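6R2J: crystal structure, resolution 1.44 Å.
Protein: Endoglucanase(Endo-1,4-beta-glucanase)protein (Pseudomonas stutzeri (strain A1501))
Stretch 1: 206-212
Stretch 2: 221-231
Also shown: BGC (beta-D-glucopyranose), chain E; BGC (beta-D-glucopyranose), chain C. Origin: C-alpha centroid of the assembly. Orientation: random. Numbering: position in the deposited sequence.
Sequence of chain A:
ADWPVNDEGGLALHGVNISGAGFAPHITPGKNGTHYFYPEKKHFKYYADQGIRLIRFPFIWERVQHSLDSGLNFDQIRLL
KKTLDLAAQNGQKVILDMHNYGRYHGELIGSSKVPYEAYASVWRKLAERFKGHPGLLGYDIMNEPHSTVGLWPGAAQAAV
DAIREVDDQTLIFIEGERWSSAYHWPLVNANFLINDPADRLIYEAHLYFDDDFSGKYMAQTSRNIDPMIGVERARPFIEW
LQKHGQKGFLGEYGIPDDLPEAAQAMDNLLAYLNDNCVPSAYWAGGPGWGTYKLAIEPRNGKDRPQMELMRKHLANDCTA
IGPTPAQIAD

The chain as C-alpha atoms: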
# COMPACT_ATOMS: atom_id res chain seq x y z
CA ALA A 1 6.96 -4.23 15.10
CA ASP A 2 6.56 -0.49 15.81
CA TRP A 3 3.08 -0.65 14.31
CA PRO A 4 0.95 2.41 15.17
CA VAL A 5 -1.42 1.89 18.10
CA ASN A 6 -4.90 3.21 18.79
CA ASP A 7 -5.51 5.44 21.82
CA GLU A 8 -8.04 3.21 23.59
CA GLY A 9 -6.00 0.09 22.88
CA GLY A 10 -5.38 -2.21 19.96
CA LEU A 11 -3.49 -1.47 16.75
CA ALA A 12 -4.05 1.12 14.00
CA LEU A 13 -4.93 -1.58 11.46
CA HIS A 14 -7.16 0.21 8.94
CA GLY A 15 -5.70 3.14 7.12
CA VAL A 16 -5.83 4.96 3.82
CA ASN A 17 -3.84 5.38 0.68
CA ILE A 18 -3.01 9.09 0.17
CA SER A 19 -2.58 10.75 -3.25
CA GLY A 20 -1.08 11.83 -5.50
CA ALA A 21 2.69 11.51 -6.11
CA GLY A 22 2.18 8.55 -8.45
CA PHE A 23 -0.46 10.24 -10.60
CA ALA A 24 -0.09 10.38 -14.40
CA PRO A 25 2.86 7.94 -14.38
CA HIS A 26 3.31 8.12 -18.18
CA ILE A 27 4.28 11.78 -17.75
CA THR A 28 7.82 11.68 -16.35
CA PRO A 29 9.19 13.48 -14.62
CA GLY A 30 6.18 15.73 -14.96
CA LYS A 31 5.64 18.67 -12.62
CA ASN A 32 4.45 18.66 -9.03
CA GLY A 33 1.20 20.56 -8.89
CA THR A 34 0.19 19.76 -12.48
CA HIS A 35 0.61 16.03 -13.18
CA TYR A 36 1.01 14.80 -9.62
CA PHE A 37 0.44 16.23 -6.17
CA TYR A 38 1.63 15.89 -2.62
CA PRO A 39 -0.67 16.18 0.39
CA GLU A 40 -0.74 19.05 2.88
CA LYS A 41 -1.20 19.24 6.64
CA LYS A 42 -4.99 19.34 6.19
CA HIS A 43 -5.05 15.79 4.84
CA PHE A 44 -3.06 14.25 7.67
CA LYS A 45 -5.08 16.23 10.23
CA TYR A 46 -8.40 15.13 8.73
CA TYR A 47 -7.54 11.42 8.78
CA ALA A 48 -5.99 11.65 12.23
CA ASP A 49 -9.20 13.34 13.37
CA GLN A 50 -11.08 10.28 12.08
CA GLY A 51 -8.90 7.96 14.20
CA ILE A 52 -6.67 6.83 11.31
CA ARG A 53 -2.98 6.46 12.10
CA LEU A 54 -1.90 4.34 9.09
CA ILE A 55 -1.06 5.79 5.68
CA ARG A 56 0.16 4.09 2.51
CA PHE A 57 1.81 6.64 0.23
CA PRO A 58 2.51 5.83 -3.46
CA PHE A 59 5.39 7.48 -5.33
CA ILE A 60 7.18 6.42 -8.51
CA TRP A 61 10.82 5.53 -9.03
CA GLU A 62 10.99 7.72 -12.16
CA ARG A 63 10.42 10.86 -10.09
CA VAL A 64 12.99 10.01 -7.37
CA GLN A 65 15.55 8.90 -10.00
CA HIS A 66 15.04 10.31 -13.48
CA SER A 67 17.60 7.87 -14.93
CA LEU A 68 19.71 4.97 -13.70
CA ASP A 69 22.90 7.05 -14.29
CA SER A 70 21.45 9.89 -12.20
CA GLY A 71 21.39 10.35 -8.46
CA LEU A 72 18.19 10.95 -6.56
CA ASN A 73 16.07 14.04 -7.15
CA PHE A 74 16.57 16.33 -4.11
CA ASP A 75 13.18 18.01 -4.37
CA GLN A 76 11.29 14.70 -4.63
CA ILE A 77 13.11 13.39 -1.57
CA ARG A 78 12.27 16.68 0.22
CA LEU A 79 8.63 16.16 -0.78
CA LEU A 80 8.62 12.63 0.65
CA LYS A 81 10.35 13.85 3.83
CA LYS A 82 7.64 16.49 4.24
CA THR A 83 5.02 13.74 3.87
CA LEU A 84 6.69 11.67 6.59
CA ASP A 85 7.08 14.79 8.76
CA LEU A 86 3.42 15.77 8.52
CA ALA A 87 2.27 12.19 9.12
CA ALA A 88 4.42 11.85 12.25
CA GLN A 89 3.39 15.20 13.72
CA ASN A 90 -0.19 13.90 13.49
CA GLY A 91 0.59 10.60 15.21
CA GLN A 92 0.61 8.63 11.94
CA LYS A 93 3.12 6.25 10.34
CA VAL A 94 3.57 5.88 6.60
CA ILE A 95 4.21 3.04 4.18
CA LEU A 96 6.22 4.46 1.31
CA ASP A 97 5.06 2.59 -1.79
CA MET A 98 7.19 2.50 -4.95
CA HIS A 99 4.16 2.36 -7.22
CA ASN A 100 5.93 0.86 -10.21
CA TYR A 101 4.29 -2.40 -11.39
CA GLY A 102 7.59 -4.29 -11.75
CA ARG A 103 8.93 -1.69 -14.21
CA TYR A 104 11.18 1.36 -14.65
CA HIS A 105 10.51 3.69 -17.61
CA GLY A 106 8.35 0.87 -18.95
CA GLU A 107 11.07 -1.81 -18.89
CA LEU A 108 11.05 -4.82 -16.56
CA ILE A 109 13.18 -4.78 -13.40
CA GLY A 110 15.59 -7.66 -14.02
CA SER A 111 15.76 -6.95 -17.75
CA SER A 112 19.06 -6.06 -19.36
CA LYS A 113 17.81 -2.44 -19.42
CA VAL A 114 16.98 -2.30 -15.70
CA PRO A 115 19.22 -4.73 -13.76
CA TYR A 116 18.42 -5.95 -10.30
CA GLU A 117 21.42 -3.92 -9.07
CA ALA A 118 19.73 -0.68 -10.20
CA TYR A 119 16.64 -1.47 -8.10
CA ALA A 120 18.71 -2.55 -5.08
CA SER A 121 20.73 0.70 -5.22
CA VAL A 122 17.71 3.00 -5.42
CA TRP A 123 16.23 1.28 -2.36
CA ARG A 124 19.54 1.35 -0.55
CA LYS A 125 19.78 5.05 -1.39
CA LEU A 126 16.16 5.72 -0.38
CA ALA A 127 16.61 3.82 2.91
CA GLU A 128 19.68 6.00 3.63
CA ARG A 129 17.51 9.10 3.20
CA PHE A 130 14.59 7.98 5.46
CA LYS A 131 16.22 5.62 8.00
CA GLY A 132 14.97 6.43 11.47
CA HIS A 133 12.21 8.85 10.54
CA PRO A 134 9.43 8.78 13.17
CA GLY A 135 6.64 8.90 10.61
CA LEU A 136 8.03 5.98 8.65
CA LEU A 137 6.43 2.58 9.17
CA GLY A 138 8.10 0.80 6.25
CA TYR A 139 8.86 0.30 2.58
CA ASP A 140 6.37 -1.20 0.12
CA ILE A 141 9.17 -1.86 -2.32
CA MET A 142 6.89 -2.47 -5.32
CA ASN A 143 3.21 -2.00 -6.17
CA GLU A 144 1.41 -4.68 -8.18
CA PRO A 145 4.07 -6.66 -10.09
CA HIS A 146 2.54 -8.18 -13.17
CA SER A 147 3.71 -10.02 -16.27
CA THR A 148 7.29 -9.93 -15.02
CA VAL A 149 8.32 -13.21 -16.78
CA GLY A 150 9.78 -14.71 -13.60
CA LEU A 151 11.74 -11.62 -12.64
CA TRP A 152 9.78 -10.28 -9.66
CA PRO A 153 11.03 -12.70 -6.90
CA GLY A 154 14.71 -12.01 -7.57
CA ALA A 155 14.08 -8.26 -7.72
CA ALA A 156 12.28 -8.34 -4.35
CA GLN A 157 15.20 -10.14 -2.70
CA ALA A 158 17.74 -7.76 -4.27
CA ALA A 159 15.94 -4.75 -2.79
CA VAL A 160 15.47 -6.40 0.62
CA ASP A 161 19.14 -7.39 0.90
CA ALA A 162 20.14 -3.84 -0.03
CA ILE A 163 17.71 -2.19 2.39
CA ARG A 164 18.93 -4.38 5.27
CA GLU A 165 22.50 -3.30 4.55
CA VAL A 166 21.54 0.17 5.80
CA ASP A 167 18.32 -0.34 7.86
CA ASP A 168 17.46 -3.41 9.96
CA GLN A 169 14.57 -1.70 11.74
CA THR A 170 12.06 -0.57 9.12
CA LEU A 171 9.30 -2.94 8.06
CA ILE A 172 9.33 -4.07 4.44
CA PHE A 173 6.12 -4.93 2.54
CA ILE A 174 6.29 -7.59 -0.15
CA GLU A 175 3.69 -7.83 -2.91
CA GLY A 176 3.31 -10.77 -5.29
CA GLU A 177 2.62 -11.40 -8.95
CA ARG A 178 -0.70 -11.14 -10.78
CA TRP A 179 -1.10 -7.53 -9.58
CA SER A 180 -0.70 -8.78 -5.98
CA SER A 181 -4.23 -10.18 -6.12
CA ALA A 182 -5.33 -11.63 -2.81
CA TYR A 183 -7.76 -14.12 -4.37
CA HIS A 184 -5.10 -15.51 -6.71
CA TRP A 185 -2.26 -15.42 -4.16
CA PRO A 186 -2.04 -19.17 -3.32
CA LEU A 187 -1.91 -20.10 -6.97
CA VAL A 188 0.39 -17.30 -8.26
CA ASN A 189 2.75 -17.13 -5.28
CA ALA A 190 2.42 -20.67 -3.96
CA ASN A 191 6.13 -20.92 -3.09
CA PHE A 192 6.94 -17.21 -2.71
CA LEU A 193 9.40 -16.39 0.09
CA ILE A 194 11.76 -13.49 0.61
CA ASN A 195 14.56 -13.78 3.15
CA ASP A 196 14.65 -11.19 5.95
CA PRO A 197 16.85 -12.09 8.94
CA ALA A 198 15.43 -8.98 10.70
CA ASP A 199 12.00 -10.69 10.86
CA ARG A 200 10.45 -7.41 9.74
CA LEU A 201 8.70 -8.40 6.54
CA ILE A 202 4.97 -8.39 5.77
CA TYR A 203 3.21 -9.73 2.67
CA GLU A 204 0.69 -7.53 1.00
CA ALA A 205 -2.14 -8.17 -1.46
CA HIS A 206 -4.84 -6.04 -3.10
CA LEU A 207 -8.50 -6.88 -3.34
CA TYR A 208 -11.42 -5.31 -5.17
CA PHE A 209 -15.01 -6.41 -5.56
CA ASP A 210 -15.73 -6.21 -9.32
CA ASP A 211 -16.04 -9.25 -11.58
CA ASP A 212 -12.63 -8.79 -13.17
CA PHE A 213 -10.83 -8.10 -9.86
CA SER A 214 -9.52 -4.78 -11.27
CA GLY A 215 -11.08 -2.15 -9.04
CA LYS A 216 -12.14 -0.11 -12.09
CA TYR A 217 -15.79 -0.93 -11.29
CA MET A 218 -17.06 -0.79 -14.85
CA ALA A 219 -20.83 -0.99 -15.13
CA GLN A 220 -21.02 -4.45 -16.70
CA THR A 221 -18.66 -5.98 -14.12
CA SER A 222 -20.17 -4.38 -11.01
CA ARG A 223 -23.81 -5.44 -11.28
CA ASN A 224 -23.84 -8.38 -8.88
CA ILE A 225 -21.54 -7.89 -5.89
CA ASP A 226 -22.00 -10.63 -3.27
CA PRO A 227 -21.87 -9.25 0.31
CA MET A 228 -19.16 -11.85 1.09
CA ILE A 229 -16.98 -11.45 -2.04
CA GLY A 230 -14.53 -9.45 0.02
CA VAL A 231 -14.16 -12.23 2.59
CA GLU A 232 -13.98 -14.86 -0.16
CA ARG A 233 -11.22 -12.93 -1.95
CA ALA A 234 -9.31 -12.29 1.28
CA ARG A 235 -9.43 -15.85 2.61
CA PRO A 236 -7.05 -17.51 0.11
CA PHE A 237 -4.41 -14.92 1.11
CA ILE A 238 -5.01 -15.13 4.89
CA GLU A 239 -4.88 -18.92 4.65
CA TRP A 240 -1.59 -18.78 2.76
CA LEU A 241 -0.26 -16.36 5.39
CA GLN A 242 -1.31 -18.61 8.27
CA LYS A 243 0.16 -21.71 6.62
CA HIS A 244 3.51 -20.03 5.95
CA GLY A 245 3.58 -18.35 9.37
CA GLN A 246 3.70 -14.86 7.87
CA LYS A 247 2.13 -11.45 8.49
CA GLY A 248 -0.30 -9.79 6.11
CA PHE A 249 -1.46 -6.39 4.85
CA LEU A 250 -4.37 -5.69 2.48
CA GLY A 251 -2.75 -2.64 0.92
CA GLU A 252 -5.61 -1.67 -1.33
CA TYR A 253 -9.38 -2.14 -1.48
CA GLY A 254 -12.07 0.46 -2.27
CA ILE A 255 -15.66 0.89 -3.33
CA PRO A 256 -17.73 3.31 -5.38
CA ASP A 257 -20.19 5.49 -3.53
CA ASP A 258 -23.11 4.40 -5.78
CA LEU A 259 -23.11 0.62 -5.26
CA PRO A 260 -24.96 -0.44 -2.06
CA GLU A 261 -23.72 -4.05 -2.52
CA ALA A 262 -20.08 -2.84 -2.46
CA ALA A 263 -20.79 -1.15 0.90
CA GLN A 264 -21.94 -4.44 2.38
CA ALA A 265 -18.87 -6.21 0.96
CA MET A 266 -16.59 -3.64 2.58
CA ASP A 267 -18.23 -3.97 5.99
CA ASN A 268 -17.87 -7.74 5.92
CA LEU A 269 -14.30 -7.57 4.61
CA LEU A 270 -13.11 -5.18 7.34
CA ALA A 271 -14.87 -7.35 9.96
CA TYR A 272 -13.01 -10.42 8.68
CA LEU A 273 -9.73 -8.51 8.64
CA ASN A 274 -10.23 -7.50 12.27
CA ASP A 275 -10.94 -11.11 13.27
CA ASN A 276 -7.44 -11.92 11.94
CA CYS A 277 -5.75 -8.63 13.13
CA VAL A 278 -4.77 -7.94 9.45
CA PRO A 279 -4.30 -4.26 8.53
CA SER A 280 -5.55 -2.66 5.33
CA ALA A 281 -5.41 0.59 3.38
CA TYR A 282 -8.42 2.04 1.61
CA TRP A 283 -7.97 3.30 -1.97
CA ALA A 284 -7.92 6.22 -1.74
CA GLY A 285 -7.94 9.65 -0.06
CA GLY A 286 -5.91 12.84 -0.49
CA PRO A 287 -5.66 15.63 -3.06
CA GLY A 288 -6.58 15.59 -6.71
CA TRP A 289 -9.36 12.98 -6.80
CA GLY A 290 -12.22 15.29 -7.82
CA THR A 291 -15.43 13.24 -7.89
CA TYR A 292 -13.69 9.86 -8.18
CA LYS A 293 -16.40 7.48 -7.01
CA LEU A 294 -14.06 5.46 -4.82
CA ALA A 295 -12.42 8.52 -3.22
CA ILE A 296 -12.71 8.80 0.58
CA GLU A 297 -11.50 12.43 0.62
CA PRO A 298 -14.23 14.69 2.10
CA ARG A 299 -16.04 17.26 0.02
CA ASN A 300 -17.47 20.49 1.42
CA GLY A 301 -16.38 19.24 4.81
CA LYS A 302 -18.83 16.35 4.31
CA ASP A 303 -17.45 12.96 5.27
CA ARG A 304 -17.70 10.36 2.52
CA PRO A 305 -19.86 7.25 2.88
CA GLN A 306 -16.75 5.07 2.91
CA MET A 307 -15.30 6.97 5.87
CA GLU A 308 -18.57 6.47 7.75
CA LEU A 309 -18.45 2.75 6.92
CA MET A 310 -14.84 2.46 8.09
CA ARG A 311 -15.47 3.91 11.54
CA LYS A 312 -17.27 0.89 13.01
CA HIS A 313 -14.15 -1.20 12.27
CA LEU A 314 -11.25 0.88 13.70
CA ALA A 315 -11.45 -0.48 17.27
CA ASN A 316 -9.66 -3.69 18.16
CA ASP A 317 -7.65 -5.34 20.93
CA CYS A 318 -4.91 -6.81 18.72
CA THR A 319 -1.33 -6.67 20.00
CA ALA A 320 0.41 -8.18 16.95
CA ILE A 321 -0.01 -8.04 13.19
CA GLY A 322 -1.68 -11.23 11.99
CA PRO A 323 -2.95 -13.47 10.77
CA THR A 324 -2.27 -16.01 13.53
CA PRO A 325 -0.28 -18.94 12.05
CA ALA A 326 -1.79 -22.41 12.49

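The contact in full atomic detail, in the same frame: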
# COMPACT_ATOMS: atom_id res chain seq x y z
N HIS A 206 -3.79 -6.99 -2.74
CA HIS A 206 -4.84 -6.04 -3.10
C HIS A 206 -6.09 -6.81 -3.42
O HIS A 206 -6.04 -7.98 -3.81
CB HIS A 206 -4.41 -5.20 -4.30
CG HIS A 206 -3.23 -4.33 -3.99
ND1 HIS A 206 -2.56 -3.59 -4.93
CD2 HIS A 206 -2.58 -4.11 -2.82
CE1 HIS A 206 -1.55 -2.96 -4.36
NE2 HIS A 206 -1.56 -3.22 -3.08
N LEU A 207 -7.23 -6.17 -3.21
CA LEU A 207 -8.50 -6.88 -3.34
C LEU A 207 -9.61 -5.89 -3.65
O LEU A 207 -9.87 -4.98 -2.86
CB LEU A 207 -8.80 -7.65 -2.04
CG LEU A 207 -10.05 -8.53 -1.91
CD1 LEU A 207 -9.80 -9.55 -0.77
CD2 LEU A 207 -11.31 -7.70 -1.70
N TYR A 208 -10.27 -6.09 -4.78
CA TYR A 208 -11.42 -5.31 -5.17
C TYR A 208 -12.61 -6.24 -5.41
O TYR A 208 -12.48 -7.47 -5.42
CB TYR A 208 -11.10 -4.45 -6.39
CG TYR A 208 -10.10 -3.35 -6.09
CD1 TYR A 208 -10.53 -2.12 -5.60
CD2 TYR A 208 -8.73 -3.53 -6.33
CE1 TYR A 208 -9.62 -1.10 -5.35
CE2 TYR A 208 -7.81 -2.54 -6.04
CZ TYR A 208 -8.25 -1.31 -5.58
OH TYR A 208 -7.36 -0.29 -5.34
N PHE A 209 -13.77 -5.65 -5.59
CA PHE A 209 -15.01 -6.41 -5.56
C PHE A 209 -15.66 -6.64 -6.92
O PHE A 209 -16.72 -7.28 -6.97
CB PHE A 209 -16.02 -5.67 -4.66
CG PHE A 209 -15.61 -5.55 -3.23
CD1 PHE A 209 -14.63 -6.40 -2.68
CD2 PHE A 209 -16.24 -4.63 -2.40
CE1 PHE A 209 -14.27 -6.30 -1.35
CE2 PHE A 209 -15.92 -4.55 -1.06
CZ PHE A 209 -14.92 -5.37 -0.54
N ASP A 210 -15.12 -6.06 -8.01
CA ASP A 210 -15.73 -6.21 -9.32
C ASP A 210 -15.31 -7.54 -9.97
O ASP A 210 -14.38 -8.22 -9.53
CB ASP A 210 -15.53 -5.01 -10.25
CG ASP A 210 -14.09 -4.53 -10.32
OD1 ASP A 210 -13.29 -4.94 -9.47
OD2 ASP A 210 -13.77 -3.72 -11.23
N ASP A 211 -16.07 -7.90 -11.03
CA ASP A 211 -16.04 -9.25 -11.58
C ASP A 211 -14.70 -9.60 -12.17
O ASP A 211 -14.36 -10.78 -12.27
CB ASP A 211 -17.05 -9.33 -12.70
CG ASP A 211 -18.46 -9.36 -12.23
OD1 ASP A 211 -18.70 -9.29 -11.00
OD2 ASP A 211 -19.35 -9.54 -13.09
N ASP A 212 -13.93 -8.59 -12.56
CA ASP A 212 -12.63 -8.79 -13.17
C ASP A 212 -11.50 -8.49 -12.21
O ASP A 212 -10.35 -8.39 -12.64
CB ASP A 212 -12.52 -7.95 -14.45
CG ASP A 212 -12.55 -6.46 -14.18
OD1 ASP A 212 -12.55 -6.07 -13.01
OD2 ASP A 212 -12.58 -5.68 -15.15
N THR A 221 -19.36 -5.07 -15.01
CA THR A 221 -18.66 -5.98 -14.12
C THR A 221 -18.94 -5.70 -12.66
O THR A 221 -18.31 -6.31 -11.77
CB THR A 221 -17.16 -5.85 -14.38
OG1 THR A 221 -16.72 -4.55 -13.96
CG2 THR A 221 -16.81 -6.05 -15.88
N SER A 222 -19.87 -4.79 -12.37
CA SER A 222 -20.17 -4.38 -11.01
C SER A 222 -21.64 -4.51 -10.68
O SER A 222 -22.10 -3.90 -9.71
CB SER A 222 -19.71 -2.94 -10.78
OG SER A 222 -18.33 -2.78 -11.08
N ARG A 223 -22.37 -5.36 -11.41
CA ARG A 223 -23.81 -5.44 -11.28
C ARG A 223 -24.28 -6.45 -10.25
O ARG A 223 -25.44 -6.39 -9.83
CB ARG A 223 -24.44 -5.81 -12.62
CG ARG A 223 -24.06 -4.84 -13.71
CD ARG A 223 -24.99 -5.00 -14.90
NE ARG A 223 -24.46 -5.98 -15.84
CZ ARG A 223 -25.19 -6.58 -16.76
NH1 ARG A 223 -26.46 -6.28 -16.87
NH2 ARG A 223 -24.65 -7.46 -17.59
N ASN A 224 -23.42 -7.35 -9.82
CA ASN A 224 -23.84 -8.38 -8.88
C ASN A 224 -22.70 -8.65 -7.91
O ASN A 224 -21.96 -9.62 -8.06
CB ASN A 224 -24.23 -9.67 -9.59
CG ASN A 224 -25.71 -9.76 -9.86
OD1 ASN A 224 -26.13 -10.06 -10.97
ND2 ASN A 224 -26.52 -9.49 -8.83
N ILE A 225 -22.58 -7.78 -6.91
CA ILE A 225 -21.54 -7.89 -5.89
C ILE A 225 -22.09 -8.66 -4.69
O ILE A 225 -22.96 -8.15 -3.97
CB ILE A 225 -21.01 -6.51 -5.50
CG1 ILE A 225 -20.38 -5.80 -6.70
CG2 ILE A 225 -19.99 -6.66 -4.36
CD1 ILE A 225 -20.06 -4.34 -6.45
N ASP A 226 -21.58 -9.87 -4.44
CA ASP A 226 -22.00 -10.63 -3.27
C ASP A 226 -21.53 -9.93 -1.99
O ASP A 226 -20.42 -9.40 -1.95
CB ASP A 226 -21.41 -12.04 -3.32
CG ASP A 226 -21.93 -12.94 -2.22
OD1 ASP A 226 -21.72 -12.62 -1.03
OD2 ASP A 226 -22.55 -13.99 -2.55
N PRO A 227 -22.34 -9.89 -0.94
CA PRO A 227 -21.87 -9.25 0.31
C PRO A 227 -20.61 -9.90 0.91
O PRO A 227 -19.93 -9.29 1.74
CB PRO A 227 -23.08 -9.35 1.26
CG PRO A 227 -24.04 -10.36 0.60
CD PRO A 227 -23.78 -10.25 -0.87
N MET A 228 -20.29 -11.13 0.52
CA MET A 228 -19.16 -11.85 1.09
C MET A 228 -17.97 -11.98 0.13
O MET A 228 -16.97 -12.63 0.46
CB MET A 228 -19.61 -13.24 1.56
CG MET A 228 -20.58 -13.24 2.74
SD MET A 228 -19.90 -12.43 4.22
CE MET A 228 -18.93 -13.73 4.98
N ILE A 229 -18.05 -11.36 -1.05
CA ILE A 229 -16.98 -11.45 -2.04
C ILE A 229 -15.68 -10.91 -1.47
O ILE A 229 -14.60 -11.40 -1.81
CB ILE A 229 -17.43 -10.79 -3.36
CG1 ILE A 229 -16.60 -11.31 -4.53
CG2 ILE A 229 -17.29 -9.29 -3.33
CD1 ILE A 229 -16.57 -12.81 -4.67
N GLY A 230 -15.75 -9.94 -0.57
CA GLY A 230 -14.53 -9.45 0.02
C GLY A 230 -13.90 -10.50 0.92
O GLY A 230 -12.69 -10.71 0.87
N VAL A 231 -14.71 -11.18 1.73
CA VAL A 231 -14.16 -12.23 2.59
C VAL A 231 -13.65 -13.41 1.75
O VAL A 231 -12.62 -14.02 2.07
CB VAL A 231 -15.19 -12.68 3.63
CG1 VAL A 231 -14.60 -13.86 4.40
CG2 VAL A 231 -15.61 -11.54 4.55
C2 BGC E . -5.86 -7.84 -9.84
C3 BGC E . -5.32 -7.85 -8.44
C4 BGC E . -5.15 -6.40 -8.11
C5 BGC E . -6.13 -5.44 -8.71
C6 BGC E . -5.72 -4.13 -8.13
C1 BGC E . -6.72 -6.74 -10.50
O2 BGC E . -6.31 -9.24 -10.08
O3 BGC E . -4.06 -8.53 -8.34
O4 BGC E . -5.08 -6.54 -6.71
O5 BGC E . -5.96 -5.50 -10.21
O6 BGC E . -6.27 -3.09 -8.98
C2 BGC C . -6.13 -4.72 -14.23
C3 BGC C . -5.74 -5.33 -12.91
C4 BGC C . -6.75 -6.44 -12.78
C5 BGC C . -6.70 -7.48 -13.96
C6 BGC C . -7.82 -8.55 -13.92
C1 BGC C . -5.79 -5.69 -15.38
O1 BGC C . -5.92 -5.18 -16.67
O2 BGC C . -5.45 -3.51 -14.53
O3 BGC C . -5.94 -4.53 -11.74
O4 BGC C . -6.75 -7.34 -11.68
O5 BGC C . -6.61 -6.97 -15.35
O6 BGC C . -7.98 -8.94 -12.56
O HOH W 1 -14.33 -3.47 -13.78
O HOH W 2 -21.52 -8.00 -13.36

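The two stretches meet in a compact contact of an irregular segment with a loop and the start of a helix, joining an apolar patch around Phe-209 to a polar end held by one direct hydrogen bond and two bridging waters. Phe-209 is central to the apolar part. Phe-209 CB lies 4.1 Å from Ile-225 CG2 and Phe-209 CD1 4.0 Å from Ile-229 CG2, so the side chain packs against Ile-225, just before the turn from Asp-226 to Ile-229, and against Ile-229, its last residue. That type I turn is braced by Asp-226 OD1, which accepts from Met-228 N at 2.6 Å and caps the helix beginning at Ile-229. Gly-230 lets the ring come close: Phe-209 CE1 sits 3.4 Å from Gly-230 CA, and a CB modelled on the glycine would clash with CE1 at 2.9 Å. Leu-207 extends this patch, with CD1 3.5 Å from Gly-230 O.

At the polar end the backbones draw together, and Asp-211 N donates to Thr-221 O (2.8 Å, 155°). Asp-211 OD1 also lies 3.1 Å from Thr-221 O, but both are acceptors and no bond forms between them. Two waters add further links between the stretches. Water 1 donates to Asp-210 OD2 (2.6 Å) and also lies 2.6 Å from Thr-221 OG1, to which it is hydrogen-bonded; water 2 donates to Asp-211 OD2 (2.7 Å) and weakly accepts from Arg-223 N (3.4 Å).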